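Local coordinates for protein L-asparaginase 1 (Escherichia coli, PDB 6NXC) that catalyses the hydrolysis of L-asparagine to L-aspartate and ammonium, as a homotetramer whose activity responds to L-asparagine bound at a separate allosteric site, at residues Gly129-Val134 with Tyr157-Tyr162; Gly136-Leu141 with Phe189-Ser194; Ile241-Val246 with Leu274-Glu279; His330-Gln335 with Glu340-Ala345. The protein carries 1 engineered substitution. All coordinates share one frame; numbering follows the deposited sequence.

Interaction 1: Gly129-Val134 with Tyr157-Tyr162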
loop_
_atom_site.group_PDB
_atom_site.type_symbol
_atom_site.label_atom_id
_atom_site.label_comp_id
_atom_site.label_asym_id
_atom_site.label_seq_id
_atom_site.Cartn_x
_atom_site.Cartn_y
_atom_site.Cartn_z
ATOM N N GLY B 129 5.606 32.704 7.604
ATOM C CA GLY B 129 6.889 32.351 8.246
ATOM C C GLY B 129 6.734 31.605 9.527
ATOM O O GLY B 129 7.717 31.548 10.301
ATOM N N LYS B 130 5.558 30.956 9.707
ATOM C CA LYS B 130 5.247 30.139 10.882
ATOM C C LYS B 130 4.355 29.024 10.403
ATOM O O LYS B 130 3.691 29.154 9.398
ATOM C CB LYS B 130 4.578 30.932 12.017
ATOM C CG LYS B 130 5.390 32.144 12.478
ATOM C CD LYS B 130 4.760 32.913 13.588
ATOM C CE LYS B 130 5.494 34.216 13.852
ATOM N NZ LYS B 130 5.236 34.786 15.177
ATOM N N PRO B 131 4.361 27.887 11.111
ATOM C CA PRO B 131 3.561 26.750 10.687
ATOM C C PRO B 131 2.091 27.051 10.975
ATOM O O PRO B 131 1.658 27.609 12.048
ATOM C CB PRO B 131 4.165 25.629 11.536
ATOM C CG PRO B 131 4.698 26.302 12.717
ATOM C CD PRO B 131 5.241 27.600 12.264
ATOM N N VAL B 132 1.284 26.493 10.075
ATOM C CA VAL B 132 -0.187 26.478 10.178
ATOM C C VAL B 132 -0.554 25.068 9.819
ATOM O O VAL B 132 -0.239 24.638 8.692
ATOM C CB VAL B 132 -0.843 27.481 9.231
ATOM C CG1 VAL B 132 -2.308 27.329 9.307
ATOM C CG2 VAL B 132 -0.438 28.941 9.459
ATOM N N ILE B 133 -1.141 24.376 10.764
ATOM C CA ILE B 133 -1.463 22.940 10.630
ATOM C C ILE B 133 -2.944 22.734 10.884
ATOM O O ILE B 133 -3.463 23.027 12.001
ATOM C CB ILE B 133 -0.648 22.112 11.638
ATOM C CG1 ILE B 133 0.857 22.432 11.611
ATOM C CG2 ILE B 133 -0.984 20.660 11.421
ATOM C CD1 ILE B 133 1.720 21.451 12.413
ATOM N N VAL B 134 -3.637 22.180 9.883
ATOM C CA VAL B 134 -5.049 21.852 10.042
ATOM C C VAL B 134 -5.106 20.387 10.482
ATOM O O VAL B 134 -4.441 19.567 9.865
ATOM C CB VAL B 134 -5.810 22.128 8.734
ATOM C CG1 VAL B 134 -7.289 21.974 8.882
ATOM C CG2 VAL B 134 -5.482 23.521 8.131
ATOM N N TYR B 157 2.757 19.284 18.791
ATOM C CA TYR B 157 4.189 18.900 18.905
ATOM C C TYR B 157 4.979 19.168 17.613
ATOM O O TYR B 157 6.046 19.794 17.662
ATOM C CB TYR B 157 4.360 17.436 19.293
ATOM C CG TYR B 157 5.810 17.157 19.626
ATOM C CD1 TYR B 157 6.334 17.485 20.857
ATOM C CD2 TYR B 157 6.633 16.545 18.692
ATOM C CE1 TYR B 157 7.654 17.166 21.165
ATOM C CE2 TYR B 157 7.967 16.261 18.986
ATOM C CZ TYR B 157 8.478 16.583 20.220
ATOM O OH TYR B 157 9.797 16.328 20.531
ATOM N N VAL B 158 4.370 18.939 16.466
ATOM C CA VAL B 158 4.949 19.299 15.158
ATOM C C VAL B 158 5.017 20.798 14.985
ATOM O O VAL B 158 6.111 21.282 14.561
ATOM C CB VAL B 158 4.165 18.632 14.012
ATOM C CG1 VAL B 158 4.688 19.130 12.708
ATOM C CG2 VAL B 158 4.350 17.181 14.098
ATOM N N ALA B 159 3.956 21.534 15.327
ATOM C CA ALA B 159 4.011 22.983 15.103
ATOM C C ALA B 159 5.188 23.552 15.896
ATOM O O ALA B 159 5.844 24.497 15.387
ATOM C CB ALA B 159 2.740 23.635 15.568
ATOM N N ALA B 160 5.440 23.028 17.074
ATOM C CA ALA B 160 6.496 23.555 17.986
ATOM C C ALA B 160 7.900 23.148 17.544
ATOM O O ALA B 160 8.806 23.923 17.782
ATOM C CB ALA B 160 6.240 23.156 19.419
ATOM N N ASN B 161 8.092 21.999 16.904
ATOM C CA ASN B 161 9.408 21.325 16.809
ATOM C C ASN B 161 9.789 21.160 15.353
ATOM O O ASN B 161 10.960 21.015 15.118
ATOM C CB ASN B 161 9.441 20.018 17.577
ATOM C CG ASN B 161 9.355 20.298 19.041
ATOM O OD1 ASN B 161 10.296 20.805 19.648
ATOM N ND2 ASN B 161 8.189 20.068 19.612
ATOM N N TYR B 162 8.863 21.152 14.431
ATOM C CA TYR B 162 9.131 20.939 12.969
ATOM C C TYR B 162 8.411 21.992 12.193
ATOM O O TYR B 162 7.421 21.721 11.526
ATOM C CB TYR B 162 8.646 19.571 12.498
ATOM C CG TYR B 162 9.389 18.500 13.210
ATOM C CD1 TYR B 162 9.036 18.080 14.447
ATOM C CD2 TYR B 162 10.548 17.969 12.640
ATOM C CE1 TYR B 162 9.823 17.199 15.162
ATOM C CE2 TYR B 162 11.291 17.026 13.292
ATOM C CZ TYR B 162 10.927 16.635 14.548
ATOM O OH TYR B 162 11.641 15.726 15.217
#
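Pro131 and Ala159 are the nearest CA pair of the two segments, 5.8 Å apart, where the lead-in to strand 132-135 faces the last turn of helix 148-161. Both Pro131 and Ile133 point their CB atoms at the helix, while Val132 between them turns to the other side of the strand, toward Ile107 of strand 104-108. The ring of Pro131 meets the helix backbone, with CG 3.4 Å from Ala159 O. Ile133 reaches further with its longer branch: CG1 lies anti to the carbonyl carbon (chi1 -50°) and the chain then runs extended, bringing CD1 up to the Val158-Ala159 junction. There Ile133 CD1 is 3.7 Å from Ala159 N and 3.8 Å from Val158 CG1, and the Ile133 and Val158 side chains cross at about a right angle. The helix end is held by its own bonds. Val158 O takes two backbone donors, Tyr162 N at 2.8 Å and Asn161 N. Asn161 also folds back so that ND2 donates to Tyr157 O, 2.9 Å away, and sits over the centre of one face of the Tyr157 ring. With backbone bonds from Val132 to Thr168 on one flank and from Ile133 to Phe105 on the other, the contact is the apolar face of a beta-alpha-beta crossover: strand 132-135, helix 148-161 packed on the sheet, then strand 167-171.

Interaction 2: Gly136-Leu141 with Phe189-Ser194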
loop_
_atom_site.group_PDB
_atom_site.type_symbol
_atom_site.label_atom_id
_atom_site.label_comp_id
_atom_site.label_asym_id
_atom_site.label_seq_id
_atom_site.Cartn_x
_atom_site.Cartn_y
_atom_site.Cartn_z
ATOM N N GLY B 136 -7.992 17.385 12.890
ATOM C CA GLY B 136 -9.282 17.060 13.462
ATOM C C GLY B 136 -9.363 15.580 13.695
ATOM O O GLY B 136 -8.331 14.998 14.073
ATOM N N SER B 137 -10.582 15.056 13.734
ATOM C CA SER B 137 -10.699 13.636 14.023
ATOM C C SER B 137 -11.949 13.073 13.407
ATOM O O SER B 137 -12.911 13.800 13.060
ATOM C CB SER B 137 -10.725 13.394 15.513
ATOM O OG SER B 137 -11.810 14.062 16.060
ATOM N N GLN B 138 -11.856 11.811 13.136
ATOM C CA GLN B 138 -12.972 11.059 12.565
ATOM C C GLN B 138 -13.966 10.685 13.662
ATOM O O GLN B 138 -15.112 10.403 13.313
ATOM C CB GLN B 138 -12.498 9.770 11.906
ATOM C CG GLN B 138 -11.757 9.992 10.626
ATOM C CD GLN B 138 -12.673 10.102 9.431
ATOM O OE1 GLN B 138 -13.427 11.093 9.361
ATOM N NE2 GLN B 138 -12.597 9.135 8.517
ATOM N N ILE B 139 -13.543 10.535 14.881
ATOM C CA ILE B 139 -14.416 10.227 16.068
ATOM C C ILE B 139 -14.231 11.370 17.060
ATOM O O ILE B 139 -13.097 11.730 17.442
ATOM C CB ILE B 139 -13.961 8.866 16.684
ATOM C CG1 ILE B 139 -14.225 7.704 15.700
ATOM C CG2 ILE B 139 -14.619 8.583 18.027
ATOM C CD1 ILE B 139 -13.823 6.390 16.228
ATOM N N PRO B 140 -15.316 11.852 17.660
ATOM C CA PRO B 140 -15.223 12.888 18.709
ATOM C C PRO B 140 -14.422 12.553 19.953
ATOM O O PRO B 140 -14.407 11.431 20.340
ATOM C CB PRO B 140 -16.685 13.066 19.134
ATOM C CG PRO B 140 -17.453 12.662 17.895
ATOM C CD PRO B 140 -16.697 11.504 17.277
ATOM N N LEU B 141 -13.732 13.545 20.528
ATOM C CA LEU B 141 -12.909 13.365 21.737
ATOM C C LEU B 141 -13.773 12.748 22.858
ATOM O O LEU B 141 -13.263 11.935 23.638
ATOM C CB LEU B 141 -12.354 14.767 22.022
ATOM C CG LEU B 141 -11.053 14.888 22.784
ATOM C CD1 LEU B 141 -9.883 14.307 22.018
ATOM C CD2 LEU B 141 -10.788 16.356 23.098
ATOM N N PHE B 189 -9.441 5.828 9.794
ATOM C CA PHE B 189 -8.591 6.791 10.488
ATOM C C PHE B 189 -7.562 7.442 9.549
ATOM O O PHE B 189 -7.047 8.460 9.924
ATOM C CB PHE B 189 -7.904 6.116 11.659
ATOM C CG PHE B 189 -8.803 5.760 12.804
ATOM C CD1 PHE B 189 -9.545 6.750 13.454
ATOM C CD2 PHE B 189 -9.049 4.464 13.183
ATOM C CE1 PHE B 189 -10.390 6.444 14.513
ATOM C CE2 PHE B 189 -9.901 4.162 14.226
ATOM C CZ PHE B 189 -10.582 5.118 14.889
ATOM N N ASP B 190 -7.060 6.720 8.546
ATOM C CA ASP B 190 -6.198 7.357 7.465
ATOM C C ASP B 190 -7.126 8.095 6.484
ATOM O O ASP B 190 -7.121 7.794 5.318
ATOM C CB ASP B 190 -5.421 6.224 6.764
ATOM C CG ASP B 190 -6.317 5.166 6.107
ATOM O OD1 ASP B 190 -7.522 5.007 6.498
ATOM O OD2 ASP B 190 -5.861 4.512 5.156
ATOM N N ALA B 191 -7.910 9.057 6.906
ATOM C CA ALA B 191 -8.985 9.644 6.074
ATOM C C ALA B 191 -8.385 10.375 4.887
ATOM O O ALA B 191 -9.000 10.526 3.850
ATOM C CB ALA B 191 -9.714 10.584 6.998
ATOM N N PHE B 192 -7.197 10.974 5.098
ATOM C CA PHE B 192 -6.671 11.937 4.080
ATOM C C PHE B 192 -5.571 11.246 3.255
ATOM O O PHE B 192 -4.740 10.536 3.826
ATOM C CB PHE B 192 -6.176 13.184 4.794
ATOM C CG PHE B 192 -7.329 14.031 5.303
ATOM C CD1 PHE B 192 -8.020 14.821 4.427
ATOM C CD2 PHE B 192 -7.780 13.898 6.584
ATOM C CE1 PHE B 192 -9.117 15.587 4.807
ATOM C CE2 PHE B 192 -8.932 14.568 6.952
ATOM C CZ PHE B 192 -9.616 15.367 6.057
ATOM N N ALA B 193 -5.415 11.674 2.017
ATOM C CA ALA B 193 -4.219 11.352 1.255
ATOM C C ALA B 193 -3.719 12.592 0.524
ATOM O O ALA B 193 -4.473 13.600 0.401
ATOM C CB ALA B 193 -4.604 10.260 0.329
ATOM N N SER B 194 -2.535 12.434 -0.013
ATOM C CA SER B 194 -1.823 13.420 -0.844
ATOM C C SER B 194 -1.440 12.661 -2.120
ATOM O O SER B 194 -0.387 12.120 -2.228
ATOM C CB SER B 194 -0.657 13.861 -0.064
ATOM O OG SER B 194 0.047 14.731 -0.849
#
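Ile139 CD1 touches the outer end of the Phe189 ring, 3.7 Å from Phe189 CZ and almost as near CE1, at an oblique angle. The Ile139 branch is extended, with CG1 anti to the carbonyl carbon (chi1 -66°), which carries the methyl out to the far end of the ring. Next to it, Gln138 CB comes only to 4.5 Å from Phe189 CD1, a loose touch. Beyond that point the glutamine chain bends at chi2 (-86°) and lays its amide against Ala191, with Gln138 NE2 3.6 Å and CD 3.9 Å from Ala191 CB. The methyl thus packs on an amide whose polar atoms are engaged elsewhere: NE2 donates to Gly188 O and Ala186 O, and OE1 makes a weak bond with Thr111 OG1. One shell further out, the carboxylate of Asp147 receives the backbone N-H groups of both Gln138 and Ile139, one on each oxygen, fixing the course of this loop. Ser137 OG adds a 3.0 Å bond to Ile139 O, from well above the carbonyl plane. Thr111 binds the substrate L-asparagine, the Ile139 side chain is about 5 Å from that of the nucleophile Thr34, and Gly204 of the second subunit packs against both Ile139 and Phe189, so this packing belongs to the second shell of the asparaginase active site at a subunit interface.

Interaction 3: Ile241-Val246 with Leu274-Glu279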
loop_
_atom_site.group_PDB
_atom_site.type_symbol
_atom_site.label_atom_id
_atom_site.label_comp_id
_atom_site.label_asym_id
_atom_site.label_seq_id
_atom_site.Cartn_x
_atom_site.Cartn_y
_atom_site.Cartn_z
ATOM N N ILE B 241 -23.294 12.793 -20.717
ATOM C CA ILE B 241 -23.390 14.228 -20.373
ATOM C C ILE B 241 -23.805 15.034 -21.645
ATOM O O ILE B 241 -23.168 14.830 -22.643
ATOM C CB ILE B 241 -22.062 14.739 -19.817
ATOM C CG1 ILE B 241 -22.260 16.136 -19.258
ATOM C CG2 ILE B 241 -20.887 14.651 -20.780
ATOM C CD1 ILE B 241 -21.116 16.667 -18.478
ATOM N N SER B 242 -24.690 16.036 -21.561
ATOM C CA SER B 242 -25.039 16.883 -22.754
ATOM C C SER B 242 -24.355 18.262 -22.735
ATOM O O SER B 242 -24.137 18.776 -21.663
ATOM C CB SER B 242 -26.526 17.044 -22.886
ATOM O OG SER B 242 -27.064 17.648 -21.719
ATOM N N ALA B 243 -24.189 18.867 -23.917
ATOM C CA ALA B 243 -24.084 20.330 -24.178
ATOM C C ALA B 243 -24.938 21.206 -23.208
ATOM O O ALA B 243 -24.487 22.292 -22.710
ATOM C CB ALA B 243 -24.420 20.485 -25.623
ATOM N N ASP B 244 -26.112 20.737 -22.786
ATOM C CA ASP B 244 -27.080 21.504 -21.955
ATOM C C ASP B 244 -26.481 21.795 -20.582
ATOM O O ASP B 244 -26.846 22.861 -19.980
ATOM C CB ASP B 244 -28.429 20.775 -21.863
ATOM C CG ASP B 244 -29.344 20.970 -23.084
ATOM O OD1 ASP B 244 -28.867 21.479 -24.136
ATOM O OD2 ASP B 244 -30.533 20.628 -22.984
ATOM N N VAL B 245 -25.578 20.922 -20.085
ATOM C CA VAL B 245 -24.932 21.144 -18.753
ATOM C C VAL B 245 -24.059 22.413 -18.840
ATOM O O VAL B 245 -24.197 23.321 -17.976
ATOM C CB VAL B 245 -24.146 19.906 -18.259
ATOM C CG1 VAL B 245 -23.471 20.180 -16.917
ATOM C CG2 VAL B 245 -25.030 18.658 -18.175
ATOM N N VAL B 246 -23.181 22.492 -19.835
ATOM C CA VAL B 246 -22.349 23.712 -20.058
ATOM C C VAL B 246 -23.250 24.919 -20.315
ATOM O O VAL B 246 -22.960 25.997 -19.784
ATOM C CB VAL B 246 -21.377 23.524 -21.223
ATOM C CG1 VAL B 246 -20.358 24.663 -21.291
ATOM C CG2 VAL B 246 -20.696 22.178 -21.143
ATOM N N LEU B 274 -17.859 21.112 -27.416
ATOM C CA LEU B 274 -16.645 21.907 -27.713
ATOM C C LEU B 274 -17.037 23.352 -28.018
ATOM O O LEU B 274 -16.325 24.294 -27.573
ATOM C CB LEU B 274 -15.822 21.297 -28.851
ATOM C CG LEU B 274 -15.064 20.004 -28.507
ATOM C CD1 LEU B 274 -14.486 19.311 -29.752
ATOM C CD2 LEU B 274 -13.949 20.295 -27.497
ATOM N N GLN B 275 -18.120 23.532 -28.761
ATOM C CA GLN B 275 -18.651 24.877 -29.066
ATOM C C GLN B 275 -19.131 25.551 -27.776
ATOM O O GLN B 275 -18.757 26.718 -27.641
ATOM C CB GLN B 275 -19.754 24.814 -30.144
ATOM C CG GLN B 275 -19.207 24.718 -31.564
ATOM C CD GLN B 275 -20.352 24.819 -32.544
ATOM O OE1 GLN B 275 -21.127 23.889 -32.701
ATOM N NE2 GLN B 275 -20.495 25.969 -33.174
ATOM N N GLU B 276 -19.885 24.881 -26.876
ATOM C CA GLU B 276 -20.372 25.470 -25.588
ATOM C C GLU B 276 -19.127 25.830 -24.763
ATOM O O GLU B 276 -19.096 26.917 -24.082
ATOM C CB GLU B 276 -21.301 24.582 -24.730
ATOM C CG GLU B 276 -22.717 24.366 -25.229
ATOM C CD GLU B 276 -23.401 25.638 -25.723
ATOM O OE1 GLU B 276 -23.405 26.667 -24.951
ATOM O OE2 GLU B 276 -23.885 25.623 -26.902
ATOM N N LEU B 277 -18.102 24.990 -24.799
ATOM C CA LEU B 277 -16.865 25.311 -24.005
ATOM C C LEU B 277 -16.151 26.507 -24.584
ATOM O O LEU B 277 -15.635 27.363 -23.821
ATOM C CB LEU B 277 -15.884 24.126 -23.941
ATOM C CG LEU B 277 -16.404 23.003 -23.067
ATOM C CD1 LEU B 277 -15.555 21.767 -23.252
ATOM C CD2 LEU B 277 -16.433 23.483 -21.620
ATOM N N GLN B 278 -15.998 26.533 -25.892
ATOM C CA GLN B 278 -15.362 27.666 -26.556
ATOM C C GLN B 278 -16.194 28.944 -26.320
ATOM O O GLN B 278 -15.596 29.975 -26.188
ATOM C CB GLN B 278 -15.224 27.334 -28.035
ATOM C CG GLN B 278 -14.766 28.524 -28.861
ATOM C CD GLN B 278 -13.403 28.269 -29.431
ATOM O OE1 GLN B 278 -13.275 27.736 -30.543
ATOM N NE2 GLN B 278 -12.393 28.592 -28.636
ATOM N N GLU B 279 -17.527 28.845 -26.312
ATOM C CA GLU B 279 -18.414 30.017 -26.027
ATOM C C GLU B 279 -18.030 30.522 -24.623
ATOM O O GLU B 279 -18.019 31.719 -24.374
ATOM C CB GLU B 279 -19.886 29.593 -26.121
ATOM C CG GLU B 279 -20.857 30.744 -25.831
ATOM C CD GLU B 279 -22.354 30.448 -25.784
ATOM O OE1 GLU B 279 -22.803 29.435 -26.389
ATOM O OE2 GLU B 279 -23.089 31.262 -25.154
#
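Flanking Glu276 and Leu277, the two residues that meet Val246, the helical bond from Gln278 N to Leu274 O is 2.8 Å long and equalled by that from Glu279 N to Gln275 O. This regular turn offers its surface to Val246, whose CG1 lies 3.6 Å from Glu276 CB. Val246 CG1 is anti to the backbone N (chi1 -170°), a setting that also brings it to 4.1 Å from Leu277 CD2. The side chains of Val246 and Glu276 lie alongside and run antiparallel. Glu276 contributes its aliphatic part: Glu276 CG rests 3.7 Å from Ala243 O, and a bend at chi2 takes the carboxylate off the apolar seam. There Glu276 OE1 comes 3.2 Å from Glu279 OE1. Two acceptors this close probably favour protonation of one, plausible in a crystal at pH 4. Arg247 makes a long, weak ion pair with Glu276, whereas Glu279 has a salt bridge to Arg283. Ser242 at the N-cap accepts weakly from Asp244 N. Helix 243-250 thus packs by its first turn on the middle of helix 271-282, with Leu277 also touching helix 308-311 and Val245 meeting Gln252 of the third subunit.

Interaction 4: His330-Gln335 with Glu340-Ala345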
loop_
_atom_site.group_PDB
_atom_site.type_symbol
_atom_site.label_atom_id
_atom_site.label_comp_id
_atom_site.label_asym_id
_atom_site.label_seq_id
_atom_site.Cartn_x
_atom_site.Cartn_y
_atom_site.Cartn_z
ATOM N N HIS B 330 -10.855 30.801 -6.594
ATOM C CA HIS B 330 -11.398 31.757 -5.584
ATOM C C HIS B 330 -10.350 32.795 -5.323
ATOM O O HIS B 330 -10.648 34.049 -5.373
ATOM C CB HIS B 330 -11.836 31.141 -4.275
ATOM C CG HIS B 330 -13.230 30.572 -4.379
ATOM N ND1 HIS B 330 -14.343 31.342 -4.086
ATOM C CD2 HIS B 330 -13.685 29.343 -4.622
ATOM C CE1 HIS B 330 -15.403 30.589 -4.252
ATOM N NE2 HIS B 330 -15.031 29.367 -4.542
ATOM N N TYR B 331 -9.093 32.345 -5.130
ATOM C CA TYR B 331 -8.010 33.285 -4.819
ATOM C C TYR B 331 -7.728 34.227 -6.007
ATOM O O TYR B 331 -7.778 35.446 -5.844
ATOM C CB TYR B 331 -6.756 32.483 -4.404
ATOM C CG TYR B 331 -5.483 33.272 -4.480
ATOM C CD1 TYR B 331 -5.208 34.267 -3.586
ATOM C CD2 TYR B 331 -4.553 33.006 -5.446
ATOM C CE1 TYR B 331 -4.028 34.991 -3.625
ATOM C CE2 TYR B 331 -3.390 33.731 -5.537
ATOM C CZ TYR B 331 -3.136 34.751 -4.636
ATOM O OH TYR B 331 -1.982 35.416 -4.789
ATOM N N LEU B 332 -7.534 33.681 -7.188
ATOM C CA LEU B 332 -7.123 34.505 -8.337
ATOM C C LEU B 332 -8.283 35.403 -8.788
ATOM O O LEU B 332 -7.971 36.588 -9.097
ATOM C CB LEU B 332 -6.681 33.568 -9.478
ATOM C CG LEU B 332 -5.343 32.886 -9.270
ATOM C CD1 LEU B 332 -5.189 31.817 -10.319
ATOM C CD2 LEU B 332 -4.155 33.862 -9.294
ATOM N N LEU B 333 -9.550 34.952 -8.802
ATOM C CA LEU B 333 -10.676 35.830 -9.235
ATOM C C LEU B 333 -10.849 36.960 -8.224
ATOM O O LEU B 333 -11.444 37.943 -8.587
ATOM C CB LEU B 333 -11.977 35.040 -9.289
ATOM C CG LEU B 333 -12.054 33.944 -10.351
ATOM C CD1 LEU B 333 -13.235 33.030 -10.214
ATOM C CD2 LEU B 333 -12.109 34.611 -11.673
ATOM N N SER B 334 -10.455 36.759 -6.981
ATOM C CA SER B 334 -10.636 37.787 -5.910
ATOM C C SER B 334 -9.483 38.792 -5.991
ATOM O O SER B 334 -9.533 39.759 -5.177
ATOM C CB SER B 334 -10.671 37.125 -4.524
ATOM O OG SER B 334 -11.745 36.194 -4.434
ATOM N N GLN B 335 -8.459 38.568 -6.819
ATOM C CA GLN B 335 -7.238 39.462 -6.853
ATOM C C GLN B 335 -7.426 40.465 -8.001
ATOM O O GLN B 335 -8.413 40.423 -8.754
ATOM C CB GLN B 335 -5.887 38.737 -6.977
ATOM C CG GLN B 335 -5.447 37.744 -5.877
ATOM C CD GLN B 335 -5.952 38.093 -4.483
ATOM O OE1 GLN B 335 -5.396 39.034 -3.913
ATOM N NE2 GLN B 335 -6.975 37.367 -3.908
ATOM N N GLU B 340 -6.677 36.904 -18.814
ATOM C CA GLU B 340 -5.494 36.248 -19.429
ATOM C C GLU B 340 -4.502 35.896 -18.335
ATOM O O GLU B 340 -3.970 34.738 -18.381
ATOM C CB GLU B 340 -4.807 37.145 -20.471
ATOM C CG GLU B 340 -3.441 36.657 -20.897
ATOM C CD GLU B 340 -2.676 37.633 -21.780
ATOM O OE1 GLU B 340 -3.346 38.367 -22.532
ATOM O OE2 GLU B 340 -1.415 37.697 -21.669
ATOM N N THR B 341 -4.337 36.764 -17.323
ATOM C CA THR B 341 -3.359 36.526 -16.250
ATOM C C THR B 341 -3.866 35.397 -15.346
ATOM O O THR B 341 -3.021 34.633 -14.888
ATOM C CB THR B 341 -3.086 37.764 -15.394
ATOM O OG1 THR B 341 -2.593 38.803 -16.245
ATOM C CG2 THR B 341 -2.087 37.480 -14.309
ATOM N N ILE B 342 -5.160 35.372 -15.058
ATOM C CA ILE B 342 -5.726 34.219 -14.274
ATOM C C ILE B 342 -5.483 32.881 -14.997
ATOM O O ILE B 342 -5.082 31.865 -14.321
ATOM C CB ILE B 342 -7.201 34.465 -13.932
ATOM C CG1 ILE B 342 -7.267 35.691 -13.016
ATOM C CG2 ILE B 342 -7.766 33.252 -13.271
ATOM C CD1 ILE B 342 -8.647 36.208 -12.806
ATOM N N ARG B 343 -5.699 32.846 -16.313
ATOM C CA ARG B 343 -5.569 31.605 -17.086
ATOM C C ARG B 343 -4.131 31.166 -16.967
ATOM O O ARG B 343 -3.878 29.947 -16.882
ATOM C CB ARG B 343 -6.033 31.752 -18.549
ATOM C CG ARG B 343 -7.547 31.863 -18.717
ATOM C CD ARG B 343 -7.989 32.230 -20.150
ATOM N NE ARG B 343 -9.448 32.152 -20.217
ATOM C CZ ARG B 343 -10.238 32.967 -20.920
ATOM N NH1 ARG B 343 -9.722 33.873 -21.736
ATOM N NH2 ARG B 343 -11.551 32.797 -20.928
ATOM N N LYS B 344 -3.191 32.104 -17.117
ATOM C CA LYS B 344 -1.765 31.712 -17.110
ATOM C C LYS B 344 -1.402 31.185 -15.706
ATOM O O LYS B 344 -0.622 30.246 -15.588
ATOM C CB LYS B 344 -0.900 32.920 -17.509
ATOM C CG LYS B 344 0.543 32.875 -17.040
ATOM C CD LYS B 344 1.484 33.788 -17.854
ATOM C CE LYS B 344 2.841 33.157 -18.100
ATOM N NZ LYS B 344 3.806 34.158 -18.614
ATOM N N ALA B 345 -1.866 31.855 -14.671
ATOM C CA ALA B 345 -1.492 31.577 -13.271
ATOM C C ALA B 345 -2.089 30.215 -12.876
ATOM O O ALA B 345 -1.439 29.506 -12.039
ATOM C CB ALA B 345 -2.038 32.629 -12.317
#
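Leu332 lays its CB against the branch point of Ile342, with Leu332 CB 4.0 Å from Ile342 CG2, and sends its forked end on to Ala345. The arrangement is a pair of consecutive helices, 322-333 and 339-346, joined by a short loop within the C-terminal domain of the asparaginase fold. Their nearest CA atoms, those of Leu332 and Ile342, are 6.1 Å apart, and both residues aim their CB atoms across the gap. The fork of Leu332 straddles the Ala345 methyl: CD1 lies 3.8 Å and CD2 3.9 Å from Ala345 CB, so the small residue receives both branches. Ile342 reaches back to the first helix. Its CG1 lies anti to the carbonyl carbon (chi1 -64°) and the chain continues extended, which sets Ile342 CD1 3.8 Å from Leu332 O and 4.0 Å from Leu333 CD2. Leu333 and Ile342 cross at about a right angle. Leu337, in the connecting loop, adds to the packing on Leu332. No other protein chain of the assembly touches either segment. Near the end of the first helix two carbonyls, of His330 and Tyr331, are met by side chains. Ser334 OG donates to His330 O at 2.6 Å and itself accepts from Thr228 N. One residue on, Gln335 folds back with its CG over the rim of one face of the Tyr331 ring, and its NE2 donates to Tyr331 O at 2.8 Å, the oxygen lying only 2° out of the plane of the glutamine amide.

From the N terminus, interactions 1 and 2 come first and cross: segments 129-134 and 136-141 are neighbours in sequence, but their partners, 157-162 and 189-194, lie progressively further on. Interaction 1 closes the loop from strand 132-135 through helix 148-161; interaction 2 closes a longer one, from the loop after that strand to the stretch around strand 192-193. Both lie in the N-terminal part, centres 18 Å apart. Interactions 3 and 4 follow in series within the C-terminal domain. The former joins helices 243-250 and 271-282, which strand 256-261 separates in sequence, the latter two consecutive helices; their nearest atoms are about 7 Å apart. Interactions 1 and 3 lie on opposite sides of the chain's centre.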